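Local coordinates for protein KLLA0F20702p (Kluyveromyces lactis, PDB 5Y5A) that probably recruits or activates telomerase at chromosome ends as a yeast Est1 protein, through its association with the telomere protein Cdc13, at residues Y212-D225 with T237-K249. Numbering follows the deposited sequence.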
# COMPACT_ATOMS: atom_id res chain seq x y z
N TYR A 212 -14.77 17.08 0.37
CA TYR A 212 -13.58 17.08 1.22
C TYR A 212 -12.31 17.42 0.44
O TYR A 212 -11.97 16.74 -0.53
CB TYR A 212 -13.38 15.72 1.90
CG TYR A 212 -14.56 15.18 2.69
CD1 TYR A 212 -15.56 14.45 2.06
CD2 TYR A 212 -14.64 15.35 4.06
CE1 TYR A 212 -16.62 13.93 2.77
CE2 TYR A 212 -15.71 14.84 4.79
CZ TYR A 212 -16.69 14.12 4.13
OH TYR A 212 -17.76 13.60 4.83
N GLN A 213 -11.59 18.45 0.88
CA GLN A 213 -10.31 18.79 0.27
C GLN A 213 -9.28 17.74 0.64
O GLN A 213 -9.54 16.87 1.47
CB GLN A 213 -9.84 20.18 0.69
CG GLN A 213 -10.75 21.32 0.26
CD GLN A 213 -11.93 21.52 1.19
OE1 GLN A 213 -12.06 20.84 2.20
NE2 GLN A 213 -12.79 22.47 0.85
N GLN A 214 -8.10 17.84 0.04
CA GLN A 214 -7.06 16.82 0.19
C GLN A 214 -6.59 16.60 1.62
O GLN A 214 -6.47 15.46 2.08
CB GLN A 214 -5.85 17.18 -0.68
CG GLN A 214 -6.13 17.27 -2.16
CD GLN A 214 -4.89 17.64 -2.96
OE1 GLN A 214 -4.14 18.54 -2.58
NE2 GLN A 214 -4.67 16.94 -4.07
N ALA A 215 -6.34 17.70 2.33
CA ALA A 215 -5.68 17.66 3.62
C ALA A 215 -6.64 17.50 4.79
O ALA A 215 -6.24 17.61 5.95
CB ALA A 215 -4.84 18.92 3.82
N ASP A 216 -7.92 17.26 4.49
CA ASP A 216 -8.91 17.10 5.55
C ASP A 216 -8.67 15.83 6.37
O ASP A 216 -9.09 15.75 7.52
CB ASP A 216 -10.32 17.07 4.96
CG ASP A 216 -10.71 18.39 4.32
OD1 ASP A 216 -10.12 19.43 4.69
OD2 ASP A 216 -11.61 18.39 3.46
N PHE A 217 -8.01 14.86 5.77
CA PHE A 217 -7.77 13.58 6.42
C PHE A 217 -6.31 13.42 6.78
O PHE A 217 -5.83 12.31 6.99
CB PHE A 217 -8.25 12.43 5.54
CG PHE A 217 -9.75 12.35 5.44
CD1 PHE A 217 -10.48 11.67 6.40
CD2 PHE A 217 -10.43 13.01 4.43
CE1 PHE A 217 -11.86 11.62 6.32
CE2 PHE A 217 -11.81 12.97 4.36
CZ PHE A 217 -12.53 12.27 5.30
N GLN A 218 -5.62 14.54 6.87
CA GLN A 218 -4.20 14.55 7.19
C GLN A 218 -3.92 13.88 8.53
O GLN A 218 -2.94 13.15 8.66
CB GLN A 218 -3.68 15.99 7.20
CG GLN A 218 -2.17 16.11 7.09
CD GLN A 218 -1.69 17.54 7.16
OE1 GLN A 218 -2.20 18.34 7.94
NE2 GLN A 218 -0.70 17.88 6.33
N LYS A 219 -4.77 14.13 9.52
CA LYS A 219 -4.52 13.62 10.86
C LYS A 219 -4.71 12.10 10.97
O LYS A 219 -3.85 11.41 11.52
CB LYS A 219 -5.41 14.35 11.89
CG LYS A 219 -5.00 14.10 13.33
CD LYS A 219 -5.78 14.99 14.27
CE LYS A 219 -5.30 14.85 15.71
NZ LYS A 219 -6.06 15.74 16.63
N PRO A 220 -5.83 11.56 10.44
CA PRO A 220 -5.88 10.09 10.51
C PRO A 220 -4.82 9.43 9.63
O PRO A 220 -4.32 8.36 9.99
CB PRO A 220 -7.30 9.76 10.01
CG PRO A 220 -7.76 10.99 9.30
CD PRO A 220 -7.10 12.14 9.99
N LEU A 221 -4.47 10.06 8.52
CA LEU A 221 -3.45 9.52 7.63
C LEU A 221 -2.10 9.44 8.31
O LEU A 221 -1.33 8.53 8.05
CB LEU A 221 -3.35 10.34 6.35
CG LEU A 221 -4.47 10.10 5.34
CD1 LEU A 221 -4.38 11.07 4.18
CD2 LEU A 221 -4.43 8.68 4.84
N ARG A 222 -1.80 10.39 9.20
CA ARG A 222 -0.53 10.34 9.92
C ARG A 222 -0.46 9.14 10.86
O ARG A 222 0.56 8.45 10.92
CB ARG A 222 -0.28 11.63 10.71
CG ARG A 222 1.11 11.69 11.32
CD ARG A 222 1.27 12.83 12.33
NE ARG A 222 0.64 12.52 13.61
CZ ARG A 222 1.12 12.92 14.78
NH1 ARG A 222 2.23 13.64 14.84
NH2 ARG A 222 0.49 12.60 15.90
N TYR A 223 -1.54 8.89 11.60
CA TYR A 223 -1.60 7.74 12.50
C TYR A 223 -1.51 6.43 11.72
O TYR A 223 -0.81 5.51 12.13
CB TYR A 223 -2.88 7.77 13.34
CG TYR A 223 -2.84 8.78 14.47
CD1 TYR A 223 -2.04 8.57 15.58
CD2 TYR A 223 -3.60 9.94 14.42
CE1 TYR A 223 -2.00 9.49 16.62
CE2 TYR A 223 -3.57 10.86 15.45
CZ TYR A 223 -2.77 10.63 16.55
OH TYR A 223 -2.73 11.55 17.58
N LEU A 224 -2.22 6.36 10.61
CA LEU A 224 -2.21 5.18 9.76
C LEU A 224 -0.81 4.96 9.16
O LEU A 224 -0.34 3.83 9.07
CB LEU A 224 -3.26 5.31 8.66
CG LEU A 224 -4.72 5.31 9.11
CD1 LEU A 224 -5.66 5.52 7.92
CD2 LEU A 224 -5.05 4.00 9.82
N ASP A 225 -0.16 6.05 8.77
CA ASP A 225 1.20 5.97 8.24
C ASP A 225 2.13 5.35 9.27
O ASP A 225 2.95 4.49 8.94
CB ASP A 225 1.71 7.35 7.83
CG ASP A 225 1.19 7.78 6.48
OD1 ASP A 225 0.17 7.21 6.02
OD2 ASP A 225 1.79 8.70 5.88
N THR A 237 -4.43 -1.53 7.60
CA THR A 237 -3.96 -0.15 7.63
C THR A 237 -4.08 0.52 6.26
O THR A 237 -4.47 1.67 6.16
CB THR A 237 -2.51 -0.07 8.08
OG1 THR A 237 -2.31 -0.92 9.21
CG2 THR A 237 -2.17 1.36 8.44
N PHE A 238 -3.71 -0.22 5.22
CA PHE A 238 -3.83 0.27 3.85
C PHE A 238 -5.30 0.43 3.47
O PHE A 238 -5.67 1.39 2.80
CB PHE A 238 -3.13 -0.68 2.87
CG PHE A 238 -1.64 -0.78 3.07
CD1 PHE A 238 -1.11 -1.66 4.00
CD2 PHE A 238 -0.77 0.02 2.34
CE1 PHE A 238 0.26 -1.75 4.20
CE2 PHE A 238 0.60 -0.07 2.52
CZ PHE A 238 1.12 -0.95 3.45
N LEU A 239 -6.13 -0.50 3.93
CA LEU A 239 -7.56 -0.44 3.64
C LEU A 239 -8.15 0.87 4.17
O LEU A 239 -8.89 1.56 3.46
CB LEU A 239 -8.30 -1.63 4.26
CG LEU A 239 -9.79 -1.61 3.89
CD1 LEU A 239 -10.01 -2.24 2.51
CD2 LEU A 239 -10.65 -2.28 4.94
N GLN A 240 -7.83 1.20 5.40
CA GLN A 240 -8.41 2.38 6.03
C GLN A 240 -7.89 3.65 5.37
O GLN A 240 -8.62 4.63 5.24
CB GLN A 240 -8.13 2.38 7.53
CG GLN A 240 -8.82 1.26 8.28
CD GLN A 240 -10.35 1.32 8.17
OE1 GLN A 240 -10.94 2.41 8.15
NE2 GLN A 240 -10.98 0.16 8.11
N ARG A 241 -6.64 3.62 4.94
CA ARG A 241 -6.07 4.73 4.18
C ARG A 241 -6.85 4.95 2.89
O ARG A 241 -7.16 6.08 2.51
CB ARG A 241 -4.61 4.49 3.86
CG ARG A 241 -3.66 5.32 4.69
CD ARG A 241 -2.40 5.58 3.92
NE ARG A 241 -1.71 4.33 3.64
CZ ARG A 241 -0.92 3.72 4.51
NH1 ARG A 241 -0.33 2.58 4.18
NH2 ARG A 241 -0.71 4.26 5.71
N GLY A 242 -7.14 3.85 2.20
CA GLY A 242 -7.90 3.90 0.97
C GLY A 242 -9.29 4.45 1.19
O GLY A 242 -9.84 5.14 0.33
N ILE A 243 -9.86 4.15 2.35
CA ILE A 243 -11.19 4.65 2.67
C ILE A 243 -11.13 6.17 2.80
O ILE A 243 -12.01 6.87 2.30
CB ILE A 243 -11.77 4.01 3.94
CG1 ILE A 243 -12.03 2.52 3.69
CG2 ILE A 243 -13.08 4.67 4.32
CD1 ILE A 243 -12.50 1.76 4.90
N CYS A 244 -10.08 6.69 3.42
CA CYS A 244 -9.88 8.14 3.45
C CYS A 244 -9.85 8.71 2.03
O CYS A 244 -10.49 9.71 1.76
CB CYS A 244 -8.59 8.51 4.19
SG CYS A 244 -8.53 8.10 5.95
N TYR A 245 -9.14 8.06 1.12
CA TYR A 245 -9.00 8.61 -0.23
C TYR A 245 -10.30 8.55 -1.03
O TYR A 245 -10.50 9.35 -1.95
CB TYR A 245 -7.87 7.89 -1.00
CG TYR A 245 -6.49 8.21 -0.46
CD1 TYR A 245 -6.04 9.53 -0.38
CD2 TYR A 245 -5.65 7.21 -0.02
CE1 TYR A 245 -4.78 9.82 0.13
CE2 TYR A 245 -4.39 7.48 0.48
CZ TYR A 245 -3.96 8.79 0.56
OH TYR A 245 -2.70 9.05 1.06
N THR A 246 -11.21 7.64 -0.67
CA THR A 246 -12.52 7.64 -1.32
C THR A 246 -13.30 8.93 -1.00
O THR A 246 -14.09 9.39 -1.82
CB THR A 246 -13.39 6.43 -0.90
OG1 THR A 246 -13.60 6.43 0.52
CG2 THR A 246 -12.74 5.13 -1.32
N HIS A 247 -13.06 9.51 0.17
CA HIS A 247 -13.80 10.72 0.56
C HIS A 247 -13.33 11.93 -0.24
O HIS A 247 -14.12 12.80 -0.56
CB HIS A 247 -13.64 11.00 2.06
CG HIS A 247 -14.15 9.91 2.94
ND1 HIS A 247 -15.46 9.49 2.92
CD2 HIS A 247 -13.52 9.16 3.88
CE1 HIS A 247 -15.62 8.51 3.80
NE2 HIS A 247 -14.46 8.29 4.39
N THR A 248 -12.04 11.97 -0.55
CA THR A 248 -11.48 13.09 -1.30
C THR A 248 -11.57 12.82 -2.79
O THR A 248 -11.06 13.60 -3.60
CB THR A 248 -10.01 13.36 -0.93
OG1 THR A 248 -9.20 12.22 -1.25
CG2 THR A 248 -9.89 13.67 0.56
N LYS A 249 -12.21 11.71 -3.13
CA LYS A 249 -12.35 11.24 -4.50
C LYS A 249 -11.00 11.06 -5.19
O LYS A 249 -10.86 11.31 -6.39
CB LYS A 249 -13.23 12.20 -5.31
CG LYS A 249 -14.71 12.17 -4.92
CD LYS A 249 -15.44 13.35 -5.52
CE LYS A 249 -16.94 13.15 -5.51
NZ LYS A 249 -17.62 14.33 -6.14
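Phe217 and His247 set their rings nearly parallel, planes at 16°, but offset so that little of either ring covers the other; Phe217 CE2 comes 3.5 Å from His247 CB. Cys244 O lies above one face of the Phe217 ring, toward its rim, and Thr246 OG1 over the centre of one His247 face. His247 CB also lies over one face of the Tyr212 ring, whose CD1 reaches His247 O at 3.4 Å, while His207 stacks on Tyr212. Obliquely to the Phe217 ring come Cys244 SG, 4.1 Å from CD1, and the methyl CG2 of Thr248. Leu224 O lies at the guanidinium edge of Arg241, near its plane, whereas Asp225 OD1 approaches obliquely and makes a salt bridge to NH2 at 3.1 Å. Gln257 and Ser228 hold NE and NH1, which pins the group's rotation. Segments 218-225 and 237-247 of helices 218-230 and 235-247 run antiparallel at 165°, axes 9.8 Å apart, a helical hairpin consistent with the TPR-like family of Est1; helix 179-206 also touches Phe217 and His247. Within the hairpin Leu224 is a knob in the hole formed by Thr237, Gln240, Arg241 and Cys244. Arg241 CG meets Leu221 CD2 at 3.5 Å; the bend at chi3 (-63°) then carries the guanidinium toward Asp225.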